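Local coordinates for F5/8 type C domain protein (Bacteroides ovatus, PDB 4ZRX), which probably acts as an alpha-L-fucosidase, hydrolysing terminal alpha-L-fucosidic bonds in glycans, at residues Tyr37-Met42 with Val179-Phe184; Thr56-Glu59 with Lys64-Pro67; Val216-Ile219 with Asp223-Trp226. All coordinates share one frame; numbering follows the deposited sequence.

In the fold
All three interactions belong to the TIM barrel. Interactions 1 and 3 are buried and adjacent, with centres about 8 Å apart. Their strands 181-184 and 216-219 are parallel neighbours in the barrel sheet. Interaction 1 is a small meeting of helix and strand, with one weak indole-carboxylate bond and a selenomethionine methyl nearby. Interaction 3 buries more surface and combines backbone bonds, an aspartate that reaches main chain, and apolar packing. Interaction 2 lies nearer the surface, its centre about 29 Å from that of interaction 1 and about 28 Å from that of interaction 3. It joins two parts of one loop through a salt bridge and a water and touches neither of the others.

Interaction 1 of 3, residues Tyr37-Met42 with Val179-Phe184; sequences YAWQQM and VHEVWF
The indole NE1 of W39 lies 3.0 Å from OE1 of E181. The bond is weak, because the N-H points well off the oxygen (130°). It joins helix 34-42 to the start of strand 181-184. The helix closes this end of the TIM barrel: W39 and M42 also reach side chains of strands 91-97, 216-219 and 279-290. E181 points from its strand toward the helix.

OE1 comes to the edge of the indole, in the ring plane, and also sits 3.4 Å from CD1 of W39. Indole and carboxylate planes are turned 69° apart. In E181, chi1 of -180° turns CG away from the main-chain N, and the extended chain beyond carries the carboxylate to the indole. The other carboxylate oxygen, OE2, lies at the edge of the W183 ring, in plane. OE2 is also close to the carboxylate of E286, which accepts from NE1 of W183. The methyl CE of M42, a selenomethionine, is a looser neighbour, 4.3 Å from OE1 of E181.

Replacing E181 by an alanine would probably leave the W39 N-H without this acceptor and open a gap between W39, M42 and the edge of W183.

Within the helix, O of Y37 accepts from N of Q41 at 3.2 Å and from NE2 of Q41 at 3.1 Å. The same NE2 stands 3.3 Å above the plane of the Y37 ring, over its centre.

Interaction 2 of 3, residues Thr56-Glu59 with Lys64-Pro67; sequences TGRE and KEDP
R58 and E65 form a salt bridge within one long loop, which runs from helix 52-56 to helix 77-86 on the TIM barrel. Helix 52-56 gives way at G57, whose positive phi (81°) suits glycine.

The ionic contact is a single N-O pair. NH1 of R58 lies 3.0 Å from OE2 of E65, and the bond is moderately bent. The oxygen is in the guanidinium plane, at its edge. NH1, in contrast, meets OE2 from above the carboxylate plane. The two flat groups are 66° apart, so they do not pair side by side. R58 reaches over with a chain extended from CG to NE, while E65 is bent at chi2 (81°). NH1 also makes a long, weak ion pair with D62.

Hydrogen bonds hold the carboxylate further. OE2 of E65 accepts from the backbone N of D62, and OE1 from the backbone N of G63. A water adds a link between the segments. It accepts from OG1 of T56 at 2.6 Å and donates to OE2 of E65 at 2.8 Å. OE2 is thus gripped by an arginine, a backbone N-H and a water, which would be expected to favour the charged form of this buried acid. OG1 of T56 also takes a weak bond from N of R58 at 3.4 Å, in the manner of an ST turn.

Apolar contact is slight. The methyl CG2 of T56 rests 4.0 Å from CG of E65, the two side chains crossing at about a right angle.

Interaction 3 of 3, residues Val216-Ile219 with Asp223-Trp226; sequences VMAI and DVRW
M217 N donates to OD2 of D223 at 2.9 Å, in a nearly straight bond (171°). OD2 uses its anti lone pair, away from the other oxygen. D223 holds CG beside its own backbone N and anti to its carbonyl carbon (chi1 -70°), which brings the carboxylate back to the main chain of M217. The exchange is mutual: N of D223 donates to O of M217 at 3.2 Å. The second carboxylate oxygen, OD1, forms a salt bridge with K10.

Further along, N of I219 donates to O of V224 at 2.9 Å, again nearly straight. N of V224 adds a weak bond to O of M217. Together these make a single parallel bridge between A218 and V224. The touching parts run in similar directions, 31° apart. Beyond the bridge a water takes over. It donates to O of I219 at 2.9 Å and accepts from N of W226 at 2.9 Å.

The packing follows the same line. CG2 of V216 meets CG2 of V224 at 3.8 Å, their side chains crossing at about a right angle. CB of A218 lies 3.7 Å from CB of V224. At the far end CD1 of I219 touches CB of W226 at 3.9 Å. The indole N-H of W226 bonds D288, and a 1,2-ethanediol, probably from the crystallisation liquor, lies by this side chain.

Only three residues separate the two segments, so no helical beta-alpha-beta crossover lies between these consecutive short strands. Through them the TIM-barrel sheet passes on: strand 216-219 pairs with strand 181-184, and strand 225-226 with strand 279-290. W39 of helix 34-42 packs on V216 and V224, while M217, a selenomethionine, packs on helix 201-211.

Interaction 1 of 3, residues Tyr37-Met42 with Val179-Phe184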
ATOM      1  N   TYR A  37     -14.688 -14.279  -4.147  1.00 17.70           N
ATOM      2  CA  TYR A  37     -13.600 -15.180  -4.486  1.00 18.63           C
ATOM      3  C   TYR A  37     -12.922 -14.748  -5.732  1.00 17.96           C
ATOM      4  O   TYR A  37     -11.690 -14.669  -5.793  1.00 18.23           O
ATOM      5  CB  TYR A  37     -14.162 -16.592  -4.631  1.00 21.03           C
ATOM      6  CG  TYR A  37     -13.137 -17.644  -4.798  1.00 22.75           C
ATOM      7  CD1 TYR A  37     -12.357 -18.045  -3.746  1.00 25.78           C
ATOM      8  CD2 TYR A  37     -12.942 -18.242  -5.994  1.00 25.16           C
ATOM      9  CE1 TYR A  37     -11.396 -19.060  -3.927  1.00 28.18           C
ATOM     10  CE2 TYR A  37     -12.023 -19.258  -6.153  1.00 26.63           C
ATOM     11  CZ  TYR A  37     -11.297 -19.667  -5.132  1.00 26.69           C
ATOM     12  OH  TYR A  37     -10.332 -20.607  -5.285  1.00 31.03           O
ATOM     13  N   ALA A  38     -13.713 -14.373  -6.743  1.00 18.38           N
ATOM     14  CA  ALA A  38     -13.139 -13.852  -7.990  1.00 17.91           C
ATOM     15  C   ALA A  38     -12.334 -12.562  -7.746  1.00 17.33           C
ATOM     16  O   ALA A  38     -11.252 -12.343  -8.291  1.00 17.06           O
ATOM     17  CB  ALA A  38     -14.261 -13.605  -9.023  1.00 18.64           C
ATOM     18  N   TRP A  39     -12.859 -11.695  -6.891  1.00 16.36           N
ATOM     19  CA  TRP A  39     -12.141 -10.468  -6.540  1.00 16.53           C
ATOM     20  C   TRP A  39     -10.774 -10.773  -5.960  1.00 15.17           C
ATOM     21  O   TRP A  39      -9.764 -10.178  -6.363  1.00 13.95           O
ATOM     22  CB  TRP A  39     -13.024  -9.649  -5.589  1.00 16.79           C
ATOM     23  CG  TRP A  39     -12.314  -8.466  -4.982  1.00 16.80           C
ATOM     24  CD1 TRP A  39     -12.185  -7.198  -5.479  1.00 17.89           C
ATOM     25  CD2 TRP A  39     -11.666  -8.470  -3.733  1.00 16.61           C
ATOM     26  NE1 TRP A  39     -11.449  -6.422  -4.614  1.00 17.53           N
ATOM     27  CE2 TRP A  39     -11.087  -7.187  -3.553  1.00 17.41           C
ATOM     28  CE3 TRP A  39     -11.433  -9.459  -2.788  1.00 16.99           C
ATOM     29  CZ2 TRP A  39     -10.340  -6.863  -2.390  1.00 16.88           C
ATOM     30  CZ3 TRP A  39     -10.712  -9.129  -1.646  1.00 17.52           C
ATOM     31  CH2 TRP A  39     -10.172  -7.839  -1.488  1.00 16.99           C
ATOM     32  N   GLN A  40     -10.738 -11.728  -5.040  1.00 15.46           N
ATOM     33  CA  GLN A  40      -9.529 -12.126  -4.337  1.00 15.62           C
ATOM     34  C   GLN A  40      -8.456 -12.594  -5.347  1.00 16.52           C
ATOM     35  O   GLN A  40      -7.282 -12.308  -5.210  1.00 15.37           O
ATOM     36  CB  GLN A  40      -9.842 -13.274  -3.369  1.00 16.70           C
ATOM     37  CG  GLN A  40      -8.759 -13.571  -2.378  1.00 16.60           C
ATOM     38  CD  GLN A  40      -8.833 -12.680  -1.182  1.00 16.92           C
ATOM     39  OE1 GLN A  40      -9.743 -12.802  -0.404  1.00 19.29           O
ATOM     40  NE2 GLN A  40      -7.885 -11.760  -1.036  1.00 16.44           N
ATOM     41  N   GLN A  41      -8.897 -13.303  -6.367  1.00 16.38           N
ATOM     42  CA  GLN A  41      -8.001 -13.826  -7.396  1.00 17.78           C
ATOM     43  C   GLN A  41      -7.314 -12.772  -8.184  1.00 17.26           C
ATOM     44  O   GLN A  41      -6.218 -13.036  -8.728  1.00 16.99           O
ATOM     45  CB  GLN A  41      -8.661 -14.761  -8.376  1.00 20.04           C
ATOM     46  CG  GLN A  41      -9.552 -15.775  -7.788  1.00 24.01           C
ATOM     47  CD  GLN A  41      -8.913 -16.687  -6.890  1.00 28.21           C
ATOM     48  OE1 GLN A  41      -7.908 -17.318  -7.246  1.00 31.91           O
ATOM     49  NE2 GLN A  41      -9.484 -16.842  -5.662  1.00 31.41           N
HETATM   50  N   MSE A  42      -7.891 -11.574  -8.273  1.00 16.31           N
HETATM   51  CA  MSE A  42      -7.197 -10.527  -9.024  1.00 16.72           C
HETATM   52  C   MSE A  42      -5.859 -10.186  -8.463  1.00 15.84           C
HETATM   53  O   MSE A  42      -4.947  -9.908  -9.238  1.00 16.04           O
HETATM   54  CB  MSE A  42      -8.047  -9.261  -9.127  1.00 18.05           C
HETATM   55  CG  MSE A  42      -9.385  -9.486  -9.783  1.00 18.67           C
HETATM   56 SE   MSE A  42     -10.294  -7.776 -10.099  0.75 21.79          SE
HETATM   57  CE  MSE A  42     -10.636  -7.362  -8.276  1.00 19.61           C
ATOM     58  N   VAL A 179     -18.880  -3.968 -14.636  1.00 21.13           N
ATOM     59  CA  VAL A 179     -18.204  -3.302 -13.568  1.00 21.00           C
ATOM     60  C   VAL A 179     -17.922  -4.348 -12.483  1.00 20.43           C
ATOM     61  O   VAL A 179     -18.860  -5.019 -12.022  1.00 22.19           O
ATOM     62  CB  VAL A 179     -19.051  -2.185 -12.965  1.00 20.70           C
ATOM     63  CG1 VAL A 179     -18.386  -1.590 -11.750  1.00 20.99           C
ATOM     64  CG2 VAL A 179     -19.335  -1.116 -13.995  1.00 21.03           C
ATOM     65  N   HIS A 180     -16.659  -4.511 -12.109  1.00 19.34           N
ATOM     66  CA  HIS A 180     -16.273  -5.545 -11.144  1.00 19.09           C
ATOM     67  C   HIS A 180     -16.152  -5.064  -9.694  1.00 18.23           C
ATOM     68  O   HIS A 180     -16.174  -5.886  -8.784  1.00 19.18           O
ATOM     69  CB  HIS A 180     -15.030  -6.252 -11.592  1.00 19.18           C
ATOM     70  CG  HIS A 180     -15.278  -7.332 -12.598  1.00 21.15           C
ATOM     71  ND1 HIS A 180     -15.452  -7.081 -13.950  1.00 22.75           N
ATOM     72  CD2 HIS A 180     -15.439  -8.671 -12.441  1.00 22.80           C
ATOM     73  CE1 HIS A 180     -15.690  -8.221 -14.584  1.00 23.51           C
ATOM     74  NE2 HIS A 180     -15.674  -9.196 -13.688  1.00 23.93           N
ATOM     75  N   GLU A 181     -16.027  -3.764  -9.473  1.00 17.66           N
ATOM     76  CA  GLU A 181     -15.905  -3.253  -8.115  1.00 17.18           C
ATOM     77  C   GLU A 181     -16.483  -1.851  -8.084  1.00 17.64           C
ATOM     78  O   GLU A 181     -16.207  -1.077  -9.008  1.00 18.21           O
ATOM     79  CB  GLU A 181     -14.418  -3.263  -7.633  1.00 16.06           C
ATOM     80  CG  GLU A 181     -14.163  -2.746  -6.206  1.00 16.46           C
ATOM     81  CD  GLU A 181     -12.810  -3.098  -5.613  1.00 16.56           C
ATOM     82  OE1 GLU A 181     -12.083  -3.904  -6.197  1.00 17.67           O
ATOM     83  OE2 GLU A 181     -12.532  -2.624  -4.475  1.00 16.91           O
ATOM     84  N   VAL A 182     -17.229  -1.551  -7.018  1.00 17.80           N
ATOM     85  CA  VAL A 182     -17.800  -0.252  -6.730  1.00 18.01           C
ATOM     86  C   VAL A 182     -17.309   0.189  -5.371  1.00 18.08           C
ATOM     87  O   VAL A 182     -17.534  -0.513  -4.372  1.00 18.14           O
ATOM     88  CB  VAL A 182     -19.356  -0.275  -6.723  1.00 19.27           C
ATOM     89  CG1 VAL A 182     -19.891   1.070  -6.461  1.00 20.14           C
ATOM     90  CG2 VAL A 182     -19.836  -0.773  -8.092  1.00 19.81           C
ATOM     91  N   TRP A 183     -16.529   1.284  -5.360  1.00 17.28           N
ATOM     92  CA  TRP A 183     -15.838   1.716  -4.171  1.00 17.43           C
ATOM     93  C   TRP A 183     -16.594   2.890  -3.572  1.00 18.63           C
ATOM     94  O   TRP A 183     -16.774   3.926  -4.245  1.00 19.21           O
ATOM     95  CB  TRP A 183     -14.427   2.165  -4.575  1.00 16.38           C
ATOM     96  CG  TRP A 183     -13.312   1.756  -3.705  1.00 16.83           C
ATOM     97  CD1 TRP A 183     -12.656   0.566  -3.759  1.00 17.02           C
ATOM     98  CD2 TRP A 183     -12.610   2.541  -2.719  1.00 15.98           C
ATOM     99  NE1 TRP A 183     -11.645   0.526  -2.872  1.00 16.14           N
ATOM    100  CE2 TRP A 183     -11.550   1.730  -2.236  1.00 15.51           C
ATOM    101  CE3 TRP A 183     -12.829   3.776  -2.118  1.00 16.23           C
ATOM    102  CZ2 TRP A 183     -10.660   2.169  -1.241  1.00 15.99           C
ATOM    103  CZ3 TRP A 183     -11.960   4.205  -1.157  1.00 16.59           C
ATOM    104  CH2 TRP A 183     -10.858   3.428  -0.747  1.00 15.95           C
ATOM    105  N   PHE A 184     -17.036   2.721  -2.325  1.00 17.71           N
ATOM    106  CA  PHE A 184     -17.725   3.766  -1.574  1.00 18.37           C
ATOM    107  C   PHE A 184     -16.900   4.166  -0.363  1.00 18.29           C
ATOM    108  O   PHE A 184     -16.901   3.530   0.697  1.00 18.88           O
ATOM    109  CB  PHE A 184     -19.100   3.248  -1.138  1.00 18.34           C
ATOM    110  CG  PHE A 184     -20.096   2.999  -2.262  1.00 19.42           C
ATOM    111  CD1 PHE A 184     -20.207   3.842  -3.352  1.00 19.63           C
ATOM    112  CD2 PHE A 184     -21.036   1.987  -2.118  1.00 19.72           C
ATOM    113  CE1 PHE A 184     -21.165   3.644  -4.312  1.00 20.47           C
ATOM    114  CE2 PHE A 184     -22.035   1.766  -3.083  1.00 21.21           C
ATOM    115  CZ  PHE A 184     -22.093   2.595  -4.215  1.00 20.95           C
TER

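Interaction 2 of 3, residues Thr56-Glu59 with Lys64-Pro67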
ATOM      1  N   THR A  56      -6.273  21.594  -9.793  1.00 22.27           N
ATOM      2  CA  THR A  56      -6.122  22.588  -8.742  1.00 22.14           C
ATOM      3  C   THR A  56      -4.930  22.348  -7.823  1.00 23.16           C
ATOM      4  O   THR A  56      -4.534  23.243  -7.070  1.00 23.21           O
ATOM      5  CB  THR A  56      -7.369  22.606  -7.834  1.00 22.34           C
ATOM      6  OG1 THR A  56      -7.561  21.314  -7.227  1.00 21.46           O
ATOM      7  CG2 THR A  56      -8.558  22.982  -8.609  1.00 23.05           C
ATOM      8  N   GLY A  57      -4.406  21.134  -7.831  1.00 23.00           N
ATOM      9  CA  GLY A  57      -3.336  20.729  -6.948  1.00 23.96           C
ATOM     10  C   GLY A  57      -3.782  20.345  -5.559  1.00 24.08           C
ATOM     11  O   GLY A  57      -2.975  20.238  -4.692  1.00 26.38           O
ATOM     12  N   ARG A  58      -5.059  20.083  -5.347  1.00 24.06           N
ATOM     13  CA  ARG A  58      -5.567  19.752  -4.048  1.00 24.83           C
ATOM     14  C   ARG A  58      -5.723  18.241  -3.882  1.00 23.69           C
ATOM     15  O   ARG A  58      -5.979  17.561  -4.832  1.00 24.81           O
ATOM     16  CB  ARG A  58      -6.933  20.390  -3.876  1.00 26.17           C
ATOM     17  CG  ARG A  58      -6.838  21.890  -3.765  1.00 28.76           C
ATOM     18  CD  ARG A  58      -8.205  22.428  -3.647  1.00 32.19           C
ATOM     19  NE  ARG A  58      -8.118  23.864  -3.556  1.00 35.47           N
ATOM     20  CZ  ARG A  58      -9.089  24.723  -3.823  1.00 38.18           C
ATOM     21  NH1 ARG A  58     -10.318  24.331  -4.238  1.00 38.62           N
ATOM     22  NH2 ARG A  58      -8.787  26.023  -3.698  1.00 37.30           N
ATOM     23  N   GLU A  59      -5.551  17.721  -2.682  1.00 21.83           N
ATOM     24  CA  GLU A  59      -5.872  16.337  -2.419  1.00 20.73           C
ATOM     25  C   GLU A  59      -7.359  16.123  -2.212  1.00 21.04           C
ATOM     26  O   GLU A  59      -7.883  15.100  -2.623  1.00 20.64           O
ATOM     27  CB  GLU A  59      -5.084  15.774  -1.193  1.00 20.53           C
ATOM     28  CG  GLU A  59      -3.621  15.425  -1.595  1.00 20.70           C
ATOM     29  CD  GLU A  59      -3.605  14.176  -2.495  1.00 19.67           C
ATOM     30  OE1 GLU A  59      -3.937  13.083  -1.969  1.00 18.71           O
ATOM     31  OE2 GLU A  59      -3.290  14.319  -3.702  1.00 18.13           O
ATOM     32  N   LYS A  64     -16.446  23.894  -4.671  1.00 26.04           N
ATOM     33  CA  LYS A  64     -16.601  25.254  -5.243  1.00 28.12           C
ATOM     34  C   LYS A  64     -15.753  25.446  -6.467  1.00 27.63           C
ATOM     35  O   LYS A  64     -15.783  26.512  -7.069  1.00 27.18           O
ATOM     36  CB  LYS A  64     -16.216  26.317  -4.199  1.00 29.56           C
ATOM     37  CG  LYS A  64     -17.156  26.294  -3.049  1.00 33.07           C
ATOM     38  CD  LYS A  64     -16.996  27.449  -2.134  1.00 35.35           C
ATOM     39  CE  LYS A  64     -15.904  27.194  -1.126  1.00 37.59           C
ATOM     40  NZ  LYS A  64     -16.470  26.385   0.032  1.00 43.64           N
ATOM     41  N   GLU A  65     -15.005  24.426  -6.872  1.00 25.66           N
ATOM     42  CA  GLU A  65     -14.143  24.557  -8.022  1.00 25.30           C
ATOM     43  C   GLU A  65     -14.961  24.894  -9.281  1.00 24.88           C
ATOM     44  O   GLU A  65     -16.085  24.405  -9.474  1.00 24.02           O
ATOM     45  CB  GLU A  65     -13.381  23.251  -8.322  1.00 24.88           C
ATOM     46  CG  GLU A  65     -12.347  22.911  -7.255  1.00 25.05           C
ATOM     47  CD  GLU A  65     -12.893  22.235  -5.981  1.00 25.30           C
ATOM     48  OE1 GLU A  65     -14.115  21.870  -5.926  1.00 24.41           O
ATOM     49  OE2 GLU A  65     -12.045  22.065  -5.068  1.00 24.44           O
ATOM     50  N   ASP A  66     -14.345  25.694 -10.129  1.00 25.06           N
ATOM     51  CA  ASP A  66     -14.918  26.057 -11.418  1.00 25.58           C
ATOM     52  C   ASP A  66     -14.683  24.878 -12.390  1.00 26.42           C
ATOM     53  O   ASP A  66     -13.530  24.566 -12.680  1.00 24.45           O
ATOM     54  CB  ASP A  66     -14.211  27.323 -11.929  1.00 25.88           C
ATOM     55  CG  ASP A  66     -14.801  27.850 -13.199  1.00 27.11           C
ATOM     56  OD1 ASP A  66     -15.606  27.148 -13.852  1.00 26.80           O
ATOM     57  OD2 ASP A  66     -14.457  29.001 -13.548  1.00 28.59           O
ATOM     58  N   PRO A  67     -15.764  24.257 -12.961  1.00 26.91           N
ATOM     59  CA  PRO A  67     -15.465  23.194 -13.978  1.00 27.07           C
ATOM     60  C   PRO A  67     -14.560  23.571 -15.102  1.00 26.75           C
ATOM     61  O   PRO A  67     -14.018  22.705 -15.763  1.00 26.49           O
ATOM     62  CB  PRO A  67     -16.848  22.863 -14.577  1.00 28.32           C
ATOM     63  CG  PRO A  67     -17.778  23.261 -13.550  1.00 29.41           C
ATOM     64  CD  PRO A  67     -17.199  24.507 -12.874  1.00 28.14           C
TER
HETATM   65  O   HOH W   1      -9.910  20.720  -6.356  1.00 25.01           O

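Interaction 3 of 3, residues Val216-Ile219 with Asp223-Trp226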
ATOM      1  N   VAL A 216     -18.403  -6.371  -6.701  1.00 20.41           N
ATOM      2  CA  VAL A 216     -18.352  -6.278  -5.258  1.00 19.49           C
ATOM      3  C   VAL A 216     -18.491  -4.802  -4.793  1.00 20.18           C
ATOM      4  O   VAL A 216     -17.974  -3.897  -5.461  1.00 21.02           O
ATOM      5  CB  VAL A 216     -17.060  -6.890  -4.654  1.00 19.22           C
ATOM      6  CG1 VAL A 216     -17.109  -8.401  -4.785  1.00 20.82           C
ATOM      7  CG2 VAL A 216     -15.810  -6.325  -5.287  1.00 18.98           C
HETATM    8  N   MSE A 217     -19.192  -4.607  -3.688  1.00 19.98           N
HETATM    9  CA  MSE A 217     -19.365  -3.296  -3.052  1.00 19.90           C
HETATM   10  C   MSE A 217     -18.342  -3.169  -1.949  1.00 18.73           C
HETATM   11  O   MSE A 217     -18.318  -3.939  -0.999  1.00 19.38           O
HETATM   12  CB  MSE A 217     -20.789  -3.146  -2.506  1.00 21.53           C
HETATM   13  CG  MSE A 217     -21.099  -1.754  -1.980  1.00 21.92           C
HETATM   14 SE   MSE A 217     -22.964  -1.755  -1.528  0.75 28.47          SE
HETATM   15  CE  MSE A 217     -23.212  -0.289  -0.311  1.00 24.59           C
ATOM     16  N   ALA A 218     -17.412  -2.216  -2.117  1.00 18.13           N
ATOM     17  CA  ALA A 218     -16.227  -2.072  -1.273  1.00 17.37           C
ATOM     18  C   ALA A 218     -16.216  -0.861  -0.352  1.00 17.52           C
ATOM     19  O   ALA A 218     -16.706   0.219  -0.698  1.00 17.17           O
ATOM     20  CB  ALA A 218     -15.019  -2.011  -2.173  1.00 16.70           C
ATOM     21  N   ILE A 219     -15.631  -1.081   0.833  1.00 17.41           N
ATOM     22  CA  ILE A 219     -15.280  -0.088   1.852  1.00 17.89           C
ATOM     23  C   ILE A 219     -16.540   0.185   2.656  1.00 19.32           C
ATOM     24  O   ILE A 219     -16.752  -0.472   3.696  1.00 19.62           O
ATOM     25  CB  ILE A 219     -14.592   1.173   1.302  1.00 17.72           C
ATOM     26  CG1 ILE A 219     -13.525   0.813   0.270  1.00 17.82           C
ATOM     27  CG2 ILE A 219     -14.098   2.040   2.443  1.00 18.35           C
ATOM     28  CD1 ILE A 219     -12.375  -0.118   0.738  1.00 17.80           C
ATOM     29  N   ASP A 223     -18.837  -6.419   0.892  1.00 19.38           N
ATOM     30  CA  ASP A 223     -18.040  -7.373   0.105  1.00 18.38           C
ATOM     31  C   ASP A 223     -16.536  -7.269   0.368  1.00 17.37           C
ATOM     32  O   ASP A 223     -15.864  -8.307   0.339  1.00 18.08           O
ATOM     33  CB  ASP A 223     -18.291  -7.265  -1.400  1.00 18.60           C
ATOM     34  CG  ASP A 223     -19.649  -7.753  -1.820  1.00 20.69           C
ATOM     35  OD1 ASP A 223     -20.002  -8.873  -1.361  1.00 20.79           O
ATOM     36  OD2 ASP A 223     -20.279  -7.049  -2.643  1.00 20.76           O
ATOM     37  N   VAL A 224     -16.038  -6.047   0.519  1.00 16.29           N
ATOM     38  CA  VAL A 224     -14.589  -5.788   0.602  1.00 15.47           C
ATOM     39  C   VAL A 224     -14.336  -4.760   1.699  1.00 15.55           C
ATOM     40  O   VAL A 224     -14.994  -3.725   1.748  1.00 15.45           O
ATOM     41  CB  VAL A 224     -14.073  -5.281  -0.731  1.00 15.27           C
ATOM     42  CG1 VAL A 224     -12.623  -4.757  -0.690  1.00 14.80           C
ATOM     43  CG2 VAL A 224     -14.152  -6.331  -1.849  1.00 15.41           C
ATOM     44  N   ARG A 225     -13.366  -5.077   2.561  1.00 14.79           N
ATOM     45  CA  ARG A 225     -13.061  -4.319   3.762  1.00 15.30           C
ATOM     46  C   ARG A 225     -11.783  -3.508   3.524  1.00 14.36           C
ATOM     47  O   ARG A 225     -10.760  -4.049   3.094  1.00 14.83           O
ATOM     48  CB  ARG A 225     -12.867  -5.297   4.937  1.00 16.60           C
ATOM     49  CG  ARG A 225     -12.200  -4.764   6.171  1.00 17.53           C
ATOM     50  CD  ARG A 225     -12.214  -5.751   7.284  1.00 18.04           C
ATOM     51  NE  ARG A 225     -11.538  -6.986   6.952  1.00 18.98           N
ATOM     52  CZ  ARG A 225     -10.271  -7.297   7.193  1.00 18.19           C
ATOM     53  NH1 ARG A 225      -9.423  -6.438   7.752  1.00 18.44           N
ATOM     54  NH2 ARG A 225      -9.842  -8.484   6.834  1.00 18.11           N
ATOM     55  N   TRP A 226     -11.823  -2.241   3.918  1.00 14.19           N
ATOM     56  CA  TRP A 226     -10.619  -1.445   3.931  1.00 13.86           C
ATOM     57  C   TRP A 226      -9.630  -2.003   4.958  1.00 13.92           C
ATOM     58  O   TRP A 226     -10.012  -2.201   6.084  1.00 16.22           O
ATOM     59  CB  TRP A 226     -10.974  -0.041   4.356  1.00 14.66           C
ATOM     60  CG  TRP A 226      -9.800   0.910   4.376  1.00 14.34           C
ATOM     61  CD1 TRP A 226      -8.881   1.045   3.422  1.00 14.73           C
ATOM     62  CD2 TRP A 226      -9.515   1.913   5.361  1.00 14.65           C
ATOM     63  NE1 TRP A 226      -7.960   2.013   3.757  1.00 15.01           N
ATOM     64  CE2 TRP A 226      -8.345   2.580   4.951  1.00 15.64           C
ATOM     65  CE3 TRP A 226     -10.092   2.256   6.593  1.00 16.57           C
ATOM     66  CZ2 TRP A 226      -7.772   3.607   5.684  1.00 16.47           C
ATOM     67  CZ3 TRP A 226      -9.526   3.318   7.334  1.00 17.02           C
ATOM     68  CH2 TRP A 226      -8.369   3.980   6.855  1.00 16.59           C
TER
HETATM   69  O   HOH W   2     -14.268  -1.176   5.065  1.00 19.30           O